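Local coordinates for bumblebee peptidoglycan recognition protein SA (PDB 5XZ4) that probably binds bacterial peptidoglycan as an innate immune receptor of the bumblebee, with a preference for Dap-type over Lys-type cell walls, at residues R58-H61 against M62-G66; G109-E113 against K114-D118; R142-G145 against A146-T150; M153-S157 against K158-Q162. All coordinates share one frame; numbering follows the deposited sequence.

Interaction 1. Residues R58-H61 against M62-G66; sequences RSYH and MDSNG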
loop_
_atom_site.group_PDB
_atom_site.type_symbol
_atom_site.label_atom_id
_atom_site.label_comp_id
_atom_site.label_asym_id
_atom_site.label_seq_id
_atom_site.Cartn_x
_atom_site.Cartn_y
_atom_site.Cartn_z
ATOM N N ARG A 58 12.416 -1.794 -0.947
ATOM C CA ARG A 58 12.616 -3.244 -0.894
ATOM C C ARG A 58 14.019 -3.601 -0.333
ATOM O O ARG A 58 14.163 -4.472 0.533
ATOM C CB ARG A 58 12.457 -3.888 -2.288
ATOM C CG ARG A 58 12.626 -5.400 -2.293
ATOM C CD ARG A 58 13.306 -5.886 -3.569
ATOM N NE ARG A 58 14.632 -5.290 -3.816
ATOM C CZ ARG A 58 15.753 -5.609 -3.167
ATOM N NH1 ARG A 58 16.900 -4.994 -3.525
ATOM N NH2 ARG A 58 15.773 -6.531 -2.204
ATOM N N SER A 59 15.058 -2.948 -0.875
ATOM C CA SER A 59 16.436 -3.210 -0.447
ATOM C C SER A 59 16.560 -2.983 1.081
ATOM O O SER A 59 17.150 -3.817 1.788
ATOM C CB SER A 59 17.348 -2.269 -1.214
ATOM O OG SER A 59 18.710 -2.464 -0.831
ATOM N N TYR A 60 16.016 -1.870 1.573
ATOM C CA TYR A 60 16.096 -1.562 3.003
ATOM C C TYR A 60 15.325 -2.596 3.860
ATOM O O TYR A 60 15.827 -3.120 4.855
ATOM C CB TYR A 60 15.644 -0.117 3.233
ATOM C CG TYR A 60 15.794 0.320 4.679
ATOM C CD1 TYR A 60 17.064 0.577 5.248
ATOM C CD2 TYR A 60 14.653 0.465 5.486
ATOM C CE1 TYR A 60 17.170 0.938 6.586
ATOM C CE2 TYR A 60 14.777 0.854 6.817
ATOM C CZ TYR A 60 16.027 1.093 7.362
ATOM O OH TYR A 60 16.151 1.462 8.687
ATOM N N HIS A 61 14.127 -2.927 3.403
ATOM C CA HIS A 61 13.318 -3.901 4.140
ATOM C C HIS A 61 13.961 -5.282 4.207
ATOM O O HIS A 61 13.961 -5.929 5.264
ATOM C CB HIS A 61 11.900 -3.988 3.537
ATOM C CG HIS A 61 11.041 -2.797 3.832
ATOM N ND1 HIS A 61 9.703 -2.721 3.477
ATOM C CD2 HIS A 61 11.315 -1.652 4.513
ATOM C CE1 HIS A 61 9.217 -1.562 3.877
ATOM N NE2 HIS A 61 10.169 -0.893 4.517
ATOM N N MET A 62 14.485 -5.755 3.069
ATOM C CA MET A 62 15.087 -7.087 3.028
ATOM C C MET A 62 16.475 -7.135 3.683
ATOM O O MET A 62 16.753 -8.033 4.474
ATOM C CB MET A 62 15.121 -7.619 1.597
ATOM C CG MET A 62 13.698 -7.890 1.081
ATOM S SD MET A 62 13.602 -8.563 -0.600
ATOM C CE MET A 62 14.263 -10.191 -0.322
ATOM N N ASP A 63 17.332 -6.163 3.382
ATOM C CA ASP A 63 18.728 -6.213 3.881
ATOM C C ASP A 63 18.878 -5.671 5.293
ATOM O O ASP A 63 19.656 -6.214 6.073
ATOM C CB ASP A 63 19.648 -5.462 2.942
ATOM C CG ASP A 63 19.803 -6.128 1.602
ATOM O OD1 ASP A 63 19.217 -7.218 1.376
ATOM O OD2 ASP A 63 20.511 -5.511 0.799
ATOM N N SER A 64 18.199 -4.565 5.586
ATOM C CA SER A 64 18.351 -3.930 6.921
ATOM C C SER A 64 17.341 -4.453 7.913
ATOM O O SER A 64 17.725 -4.801 9.034
ATOM C CB SER A 64 18.311 -2.402 6.829
ATOM O OG SER A 64 19.530 -1.894 6.295
ATOM N N ASN A 65 16.064 -4.543 7.535
ATOM C CA ASN A 65 15.077 -5.105 8.471
ATOM C C ASN A 65 15.058 -6.627 8.529
ATOM O O ASN A 65 14.542 -7.188 9.503
ATOM C CB ASN A 65 13.668 -4.574 8.203
ATOM C CG ASN A 65 13.552 -3.075 8.340
ATOM O OD1 ASN A 65 14.314 -2.429 9.072
ATOM N ND2 ASN A 65 12.619 -2.505 7.630
ATOM N N GLY A 66 15.629 -7.282 7.515
ATOM C CA GLY A 66 15.665 -8.740 7.442
ATOM C C GLY A 66 14.352 -9.396 7.031
ATOM O O GLY A 66 14.143 -10.590 7.299
HETATM O O HOH W 1 18.311 -7.299 -1.153
HETATM O O HOH W 2 20.655 -2.901 1.334
HETATM O O HOH W 3 14.148 0.258 10.056
#
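Tyr60 O accepts from both Ser64 N (2.9 Å) and Asn65 N (3.0 Å), the mark of a helix widening into a pi-type turn at its C-terminal end. This lies in the last turn of helix 47-64 of the amidase-like domain. At the two preceding carbonyls the alpha-helical i+4 pattern still holds, Met62 N bonding to Arg58 O and Asp63 N to Ser59 O. Gly66, with phi at 76°, then leaves the helical path.

Water links three side-chain pairs. Arg58 NH2 and Asp63 OD1, 5.0 Å apart and not in direct contact, are bridged by one molecule. Ser59 OG and Asp63 OD2 share a second, Tyr60 OH and Asn65 OD1 a third.

Among side-chain contacts, Arg58 NH2 gives a weak bond to Met62 SD (3.4 Å), the sulfur lying at the guanidinium edge. Bends at chi2 and chi3 fold the arginine back to that sulfur, while NH1 forms a salt bridge with Glu55. Ser64 CB approaches the Tyr60 ring obliquely. The His61 ring, whose ND1 is bonded to Gly71 N, runs alongside the Asn65 amide in the same direction, their planes 29° apart and Asn65 ND2 3.5 Å from His61 CD2.

Interaction 2. Residues G109-E113 against K114-D118; sequences GNFQE and KAASD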
loop_
_atom_site.group_PDB
_atom_site.type_symbol
_atom_site.label_atom_id
_atom_site.label_comp_id
_atom_site.label_asym_id
_atom_site.label_seq_id
_atom_site.Cartn_x
_atom_site.Cartn_y
_atom_site.Cartn_z
ATOM N N GLY A 109 5.870 8.844 -0.414
ATOM C CA GLY A 109 5.993 10.231 0.012
ATOM C C GLY A 109 5.771 10.374 1.517
ATOM O O GLY A 109 5.533 9.375 2.225
ATOM N N ASN A 110 5.867 11.616 1.988
ATOM C CA ASN A 110 5.584 11.993 3.370
ATOM C C ASN A 110 4.380 12.937 3.324
ATOM O O ASN A 110 4.471 14.072 2.863
ATOM C CB ASN A 110 6.812 12.679 4.005
ATOM C CG ASN A 110 6.652 12.894 5.499
ATOM O OD1 ASN A 110 5.552 13.046 5.995
ATOM N ND2 ASN A 110 7.769 12.922 6.224
ATOM N N PHE A 111 3.241 12.440 3.796
ATOM C CA PHE A 111 1.980 13.187 3.732
ATOM C C PHE A 111 1.481 13.710 5.084
ATOM O O PHE A 111 0.281 13.891 5.282
ATOM C CB PHE A 111 0.937 12.387 2.906
ATOM C CG PHE A 111 1.449 12.063 1.530
ATOM C CD1 PHE A 111 1.620 13.082 0.594
ATOM C CD2 PHE A 111 1.863 10.769 1.204
ATOM C CE1 PHE A 111 2.168 12.822 -0.663
ATOM C CE2 PHE A 111 2.418 10.503 -0.061
ATOM C CZ PHE A 111 2.565 11.532 -0.990
ATOM N N GLN A 112 2.437 13.987 5.982
ATOM C CA GLN A 112 2.153 14.606 7.285
ATOM C C GLN A 112 1.705 16.060 7.132
ATOM O O GLN A 112 0.767 16.495 7.792
ATOM C CB GLN A 112 3.372 14.487 8.224
ATOM C CG GLN A 112 3.183 15.078 9.635
ATOM C CD GLN A 112 1.987 14.525 10.421
ATOM O OE1 GLN A 112 1.574 13.370 10.206
ATOM N NE2 GLN A 112 1.450 15.316 11.312
ATOM N N GLU A 113 2.370 16.783 6.234
ATOM C CA GLU A 113 2.201 18.232 6.090
ATOM C C GLU A 113 1.652 18.610 4.717
ATOM O O GLU A 113 1.039 19.668 4.561
ATOM C CB GLU A 113 3.539 18.946 6.316
ATOM C CG GLU A 113 4.135 18.762 7.705
ATOM C CD GLU A 113 3.863 19.933 8.621
ATOM O OE1 GLU A 113 2.683 20.311 8.799
ATOM O OE2 GLU A 113 4.843 20.471 9.174
ATOM N N LYS A 114 1.908 17.761 3.721
ATOM C CA LYS A 114 1.363 17.969 2.375
ATOM C C LYS A 114 0.386 16.880 1.946
ATOM O O LYS A 114 0.466 15.726 2.396
ATOM C CB LYS A 114 2.459 18.158 1.320
ATOM C CG LYS A 114 3.549 17.102 1.285
ATOM C CD LYS A 114 4.763 17.585 0.486
ATOM C CE LYS A 114 5.649 18.537 1.269
ATOM N NZ LYS A 114 6.737 19.142 0.449
ATOM N N ALA A 115 -0.537 17.269 1.072
ATOM C CA ALA A 115 -1.541 16.362 0.515
ATOM C C ALA A 115 -0.954 15.452 -0.556
ATOM O O ALA A 115 -0.035 15.840 -1.281
ATOM C CB ALA A 115 -2.701 17.151 -0.070
ATOM N N ALA A 116 -1.486 14.233 -0.653
ATOM C CA ALA A 116 -1.206 13.376 -1.801
ATOM C C ALA A 116 -1.942 13.915 -3.044
ATOM O O ALA A 116 -3.040 14.477 -2.929
ATOM C CB ALA A 116 -1.613 11.955 -1.489
ATOM N N SER A 117 -1.328 13.770 -4.218
ATOM C CA SER A 117 -1.910 14.326 -5.442
ATOM C C SER A 117 -3.188 13.570 -5.821
ATOM O O SER A 117 -3.385 12.406 -5.427
ATOM C CB SER A 117 -0.931 14.267 -6.606
ATOM O OG SER A 117 -0.671 12.928 -6.943
ATOM N N ASP A 118 -4.011 14.217 -6.643
ATOM C CA ASP A 118 -5.217 13.563 -7.155
ATOM C C ASP A 118 -4.931 12.253 -7.900
ATOM O O ASP A 118 -5.654 11.258 -7.727
ATOM C CB ASP A 118 -5.992 14.501 -8.070
ATOM C CG ASP A 118 -6.600 15.689 -7.339
ATOM O OD1 ASP A 118 -6.902 15.603 -6.128
ATOM O OD2 ASP A 118 -6.769 16.728 -8.007
#
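Phe111 and Ala116 meet ring to methyl across a turn of the loop that joins strand 102-107 to helix 118-134, a loop that contains an Asx turn at Asn110 and ends at the Ser117 N-cap. The contact is a CH-pi interaction: Ala116 CB stands 4.0 Å from the centroid of the Phe111 ring, only 14° off its normal, and therefore over a face. With chi1 at -56°, Phe111 CG lies opposite its own carbonyl carbon, which brings the CD1 and CE1 side of the ring to Ala115 and Ala116. Leu159 of helix 157-163 touches both side chains, so the pair belongs to an apolar patch between loop and helix.

Carbonyl oxygens supply the weaker polar contacts. Lys114 O lies in the plane of the Phe111 ring at its edge, 3.4 Å from CD1, and it is also 3.2 Å from Phe111 CA. The angle of 125° at that CA hydrogen makes the latter a bent CA-H...O contact. Lys114 CG lies 3.5 Å from Asn110 O.

Hydrogen bonds, one of them weak, hold the loop from within and from outside. Ser117 OG makes the weak one, a capping bond to Met120 N at the start of helix 118-134. Phe111 N is bonded to His38 ND1, while Gln112 OE1 accepts from Ser157 N, tying the turn to the strand 31-38 end and to helix 157-163. Within the turn, Asn110 OD1 accepts from Gln112 N at 3.3 Å, the donor lying in the plane of the side-chain carbonyl.

Interaction 3. Residues R142-G145 against A146-T150; sequences RVIG and AKQVT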
loop_
_atom_site.group_PDB
_atom_site.type_symbol
_atom_site.label_atom_id
_atom_site.label_comp_id
_atom_site.label_asym_id
_atom_site.label_seq_id
_atom_site.Cartn_x
_atom_site.Cartn_y
_atom_site.Cartn_z
ATOM N N ARG A 142 -13.306 -2.583 4.712
ATOM C CA ARG A 142 -13.080 -1.479 5.641
ATOM C C ARG A 142 -11.706 -0.864 5.361
ATOM O O ARG A 142 -10.687 -1.549 5.507
ATOM C CB ARG A 142 -13.173 -1.969 7.085
ATOM C CG ARG A 142 -14.601 -2.367 7.475
ATOM C CD ARG A 142 -14.631 -3.148 8.772
ATOM N NE ARG A 142 -15.947 -3.722 9.055
ATOM C CZ ARG A 142 -16.232 -4.484 10.108
ATOM N NH1 ARG A 142 -17.463 -4.960 10.257
ATOM N NH2 ARG A 142 -15.301 -4.777 11.019
ATOM N N VAL A 143 -11.688 0.397 4.947
ATOM C CA VAL A 143 -10.426 1.104 4.668
ATOM C C VAL A 143 -10.100 1.924 5.916
ATOM O O VAL A 143 -10.951 2.669 6.417
ATOM C CB VAL A 143 -10.544 2.015 3.427
ATOM C CG1 VAL A 143 -9.278 2.855 3.259
ATOM C CG2 VAL A 143 -10.809 1.192 2.177
ATOM N N ILE A 144 -8.871 1.776 6.416
ATOM C CA ILE A 144 -8.423 2.533 7.611
ATOM C C ILE A 144 -7.006 3.049 7.411
ATOM O O ILE A 144 -6.223 2.429 6.677
ATOM C CB ILE A 144 -8.533 1.712 8.918
ATOM C CG1 ILE A 144 -7.769 0.403 8.839
ATOM C CG2 ILE A 144 -9.996 1.455 9.288
ATOM C CD1 ILE A 144 -7.648 -0.334 10.158
ATOM N N GLY A 145 -6.678 4.179 8.051
ATOM C CA GLY A 145 -5.272 4.641 8.088
ATOM C C GLY A 145 -4.526 3.839 9.134
ATOM O O GLY A 145 -5.112 3.468 10.164
ATOM N N ALA A 146 -3.229 3.603 8.907
ATOM C CA ALA A 146 -2.423 2.846 9.889
ATOM C C ALA A 146 -2.505 3.372 11.333
ATOM O O ALA A 146 -2.615 2.577 12.288
ATOM C CB ALA A 146 -0.966 2.788 9.436
ATOM N N LYS A 147 -2.509 4.702 11.470
ATOM C CA LYS A 147 -2.527 5.349 12.786
ATOM C C LYS A 147 -3.772 5.009 13.620
ATOM O O LYS A 147 -3.752 5.202 14.818
ATOM C CB LYS A 147 -2.395 6.880 12.662
ATOM C CG LYS A 147 -3.511 7.593 11.893
ATOM C CD LYS A 147 -3.226 9.080 11.687
ATOM C CE LYS A 147 -3.172 9.839 13.000
ATOM N NZ LYS A 147 -2.681 11.237 12.874
ATOM N N GLN A 148 -4.841 4.523 12.984
ATOM C CA GLN A 148 -6.080 4.162 13.696
ATOM C C GLN A 148 -5.937 2.866 14.482
ATOM O O GLN A 148 -6.700 2.643 15.432
ATOM C CB GLN A 148 -7.229 4.018 12.699
ATOM C CG GLN A 148 -7.616 5.321 12.050
ATOM C CD GLN A 148 -8.749 5.153 11.057
ATOM O OE1 GLN A 148 -8.578 5.350 9.860
ATOM N NE2 GLN A 148 -9.938 4.811 11.570
ATOM N N VAL A 149 -4.968 2.015 14.095
ATOM C CA VAL A 149 -4.789 0.683 14.704
ATOM C C VAL A 149 -3.392 0.351 15.244
ATOM O O VAL A 149 -3.211 -0.710 15.840
ATOM C CB VAL A 149 -5.257 -0.461 13.776
ATOM C CG1 VAL A 149 -6.765 -0.380 13.575
ATOM C CG2 VAL A 149 -4.490 -0.477 12.452
ATOM N N THR A 150 -2.418 1.218 14.969
ATOM C CA THR A 150 -1.058 1.044 15.477
ATOM C C THR A 150 -0.504 2.399 15.887
ATOM O O THR A 150 -0.966 3.447 15.419
ATOM C CB THR A 150 -0.109 0.456 14.397
ATOM O OG1 THR A 150 -0.151 1.274 13.215
ATOM C CG2 THR A 150 -0.448 -0.988 14.055
#
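Gln148 turns its amide back on the strand end and takes the Gly145 N-H on OE1, at 2.9 Å with 161° at the hydrogen. The donor stands above the amide plane, 39° out of it, so the bond is straight at the hydrogen without using a lone-pair direction. A second bond runs the other way, from Gln148 N to Gly145 O at 3.0 Å. The two residues thus grip each other twice, main chain to main chain and main chain to side chain. Beyond CG the glutamine is extended (chi2 180°), which lets its amide reach the Gly145 N-H and pass obliquely by Ile144, with OE1 3.8 Å from Ile144 CB. OE1 also accepts from Trp169 NE1 and Gln160 NE2, while NE2 donates to Val170 O.

With these bonds a type I beta turn over Gly145-Gln148 leads the chain out of edge strand 141-145 of the mixed sheet. Ala146 O accepts from Val149 N, Thr150 N and Thr150 OG1, the hydroxyl coming from above the carbonyl plane.

Apolar packing is close but small. Ile144 CD1 meets Val149 CG1 at 3.5 Å, the side chains crossing at about a right angle, with Tyr98 and Pro173 also touching the valine. The looser side belongs to Lys147, partly exposed, whose side chain comes no nearer than 4.8 Å to residues 142-145 and packs instead on Ser157 and Gln160 of helix 157-163.

Interaction 4. Residues M153-S157 against K158-Q162; sequences MSPGS and KLQKQ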
loop_
_atom_site.group_PDB
_atom_site.type_symbol
_atom_site.label_atom_id
_atom_site.label_comp_id
_atom_site.label_asym_id
_atom_site.label_seq_id
_atom_site.Cartn_x
_atom_site.Cartn_y
_atom_site.Cartn_z
ATOM N N MET A 153 2.574 7.640 12.972
ATOM C CA MET A 153 1.985 8.807 12.295
ATOM C C MET A 153 1.484 8.499 10.868
ATOM O O MET A 153 0.716 9.277 10.298
ATOM C CB MET A 153 2.909 10.038 12.357
ATOM C CG MET A 153 3.024 10.643 13.766
ATOM S SD MET A 153 1.479 11.231 14.517
ATOM C CE MET A 153 1.340 12.863 13.794
ATOM N N SER A 154 1.861 7.333 10.338
ATOM C CA SER A 154 1.409 6.872 9.001
ATOM C C SER A 154 -0.144 6.807 8.957
ATOM O O SER A 154 -0.762 6.277 9.906
ATOM C CB SER A 154 2.041 5.509 8.739
ATOM O OG SER A 154 1.708 5.045 7.434
ATOM N N PRO A 155 -0.812 7.324 7.909
ATOM C CA PRO A 155 -0.284 7.698 6.602
ATOM C C PRO A 155 0.016 9.192 6.460
ATOM O O PRO A 155 0.074 9.703 5.334
ATOM C CB PRO A 155 -1.461 7.315 5.676
ATOM C CG PRO A 155 -2.669 7.695 6.501
ATOM C CD PRO A 155 -2.290 7.225 7.884
ATOM N N GLY A 156 0.185 9.871 7.595
ATOM C CA GLY A 156 0.361 11.318 7.642
ATOM C C GLY A 156 -0.970 12.015 7.808
ATOM O O GLY A 156 -1.977 11.590 7.233
ATOM N N SER A 157 -0.988 13.078 8.599
ATOM C CA SER A 157 -2.244 13.742 8.932
ATOM C C SER A 157 -3.050 14.201 7.719
ATOM O O SER A 157 -4.276 14.088 7.712
ATOM C CB SER A 157 -1.989 14.909 9.883
ATOM O OG SER A 157 -1.539 14.413 11.128
ATOM N N LYS A 158 -2.362 14.705 6.694
ATOM C CA LYS A 158 -3.054 15.211 5.525
ATOM C C LYS A 158 -3.703 14.093 4.688
ATOM O O LYS A 158 -4.862 14.213 4.305
ATOM C CB LYS A 158 -2.139 16.096 4.678
ATOM C CG LYS A 158 -2.869 16.920 3.642
ATOM C CD LYS A 158 -3.483 18.191 4.217
ATOM C CE LYS A 158 -4.178 18.993 3.128
ATOM N NZ LYS A 158 -5.087 20.005 3.720
ATOM N N LEU A 159 -2.951 13.010 4.436
ATOM C CA LEU A 159 -3.484 11.859 3.714
ATOM C C LEU A 159 -4.596 11.189 4.527
ATOM O O LEU A 159 -5.586 10.738 3.951
ATOM C CB LEU A 159 -2.380 10.871 3.344
ATOM C CG LEU A 159 -2.783 9.596 2.603
ATOM C CD1 LEU A 159 -3.671 9.794 1.381
ATOM C CD2 LEU A 159 -1.497 8.909 2.195
ATOM N N GLN A 160 -4.434 11.133 5.846
ATOM C CA GLN A 160 -5.492 10.617 6.722
ATOM C C GLN A 160 -6.820 11.364 6.515
ATOM O O GLN A 160 -7.879 10.737 6.420
ATOM C CB GLN A 160 -5.046 10.630 8.181
ATOM C CG GLN A 160 -6.101 10.106 9.161
ATOM C CD GLN A 160 -6.293 8.598 9.089
ATOM O OE1 GLN A 160 -5.471 7.881 8.534
ATOM N NE2 GLN A 160 -7.376 8.105 9.666
ATOM N N LYS A 161 -6.761 12.694 6.428
ATOM C CA LYS A 161 -7.949 13.503 6.113
ATOM C C LYS A 161 -8.504 13.165 4.720
ATOM O O LYS A 161 -9.715 13.015 4.548
ATOM C CB LYS A 161 -7.649 15.010 6.248
ATOM C CG LYS A 161 -7.454 15.469 7.687
ATOM C CD LYS A 161 -7.211 16.969 7.826
ATOM C CE LYS A 161 -7.125 17.399 9.291
ATOM N NZ LYS A 161 -5.885 16.924 9.977
ATOM N N GLN A 162 -7.622 12.999 3.728
ATOM C CA GLN A 162 -8.053 12.752 2.358
ATOM C C GLN A 162 -8.833 11.429 2.188
ATOM O O GLN A 162 -9.814 11.372 1.458
ATOM C CB GLN A 162 -6.847 12.796 1.397
ATOM C CG GLN A 162 -6.205 14.182 1.258
ATOM C CD GLN A 162 -4.919 14.135 0.432
ATOM O OE1 GLN A 162 -3.877 13.689 0.906
ATOM N NE2 GLN A 162 -4.997 14.609 -0.792
HETATM O O HOH W 4 -5.701 14.110 10.131
#
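Ser157 O is gripped by the main chain and by solvent: Lys161 N donates to it at 3.1 Å, and a water donates at 2.8 Å. The same water accepts from Lys161 NZ, so the lysine reaches this carbonyl twice, directly through its backbone and indirectly through its ammonium group. The side chain is extended as far as CE and then bends at chi4 (70°), which carries NZ back toward the water; on the way CG passes 3.5 Å from Ser157 O. One residue earlier, Gln160 N makes a straighter bond to Gly156 O, 2.9 Å long with 164° at the hydrogen.

The apolar side is formed by Pro155, which follows a cis peptide bond. Its CB meets Leu159 CD2 at 3.8 Å, and Leu159 CB lies against Pro155 O. Leu159 also touches Leu121, joining this turn to helix 118-134.

Gln160 reaches obliquely across the proline ring. A bend at chi2 brings OE1 against Pro155 CG and CD, 3.3 Å from the latter, where it is buried with no polar partner in the model; the polar partner of the amide is Gln148, on the NE2 side.

Ahead of the helix, Gly156 N bonds to Met153 O, and Ser154 OG is hydrogen-bonded to His37 ND1 and His38 N. Gly156 has phi at 92°, and the whole is a type VIa turn, with cis Pro155 at its third position, leading into the Gly156 N-cap of helix 157-163.

The four contacts follow one another along the chain. Interaction 1 lies in the last turn of helix 47-64 and stands apart, its centre about 24 to 25 Å from the others. Interaction 4 touches both interaction 2 and interaction 3, which do not touch each other and have centres about 17 Å apart. Interactions 2 and 4, with centres about 8 Å apart, are joined by a probable hydrogen bond from Gln162 NE2 to Ala116 O and by a second bond. Interactions 3 and 4, about 10 Å apart, meet side by side, joining the segment that follows edge strand 141-145 to helix 157-163. That helix is therefore fastened to two separate loops beside the mixed sheet of this amidase-like fold.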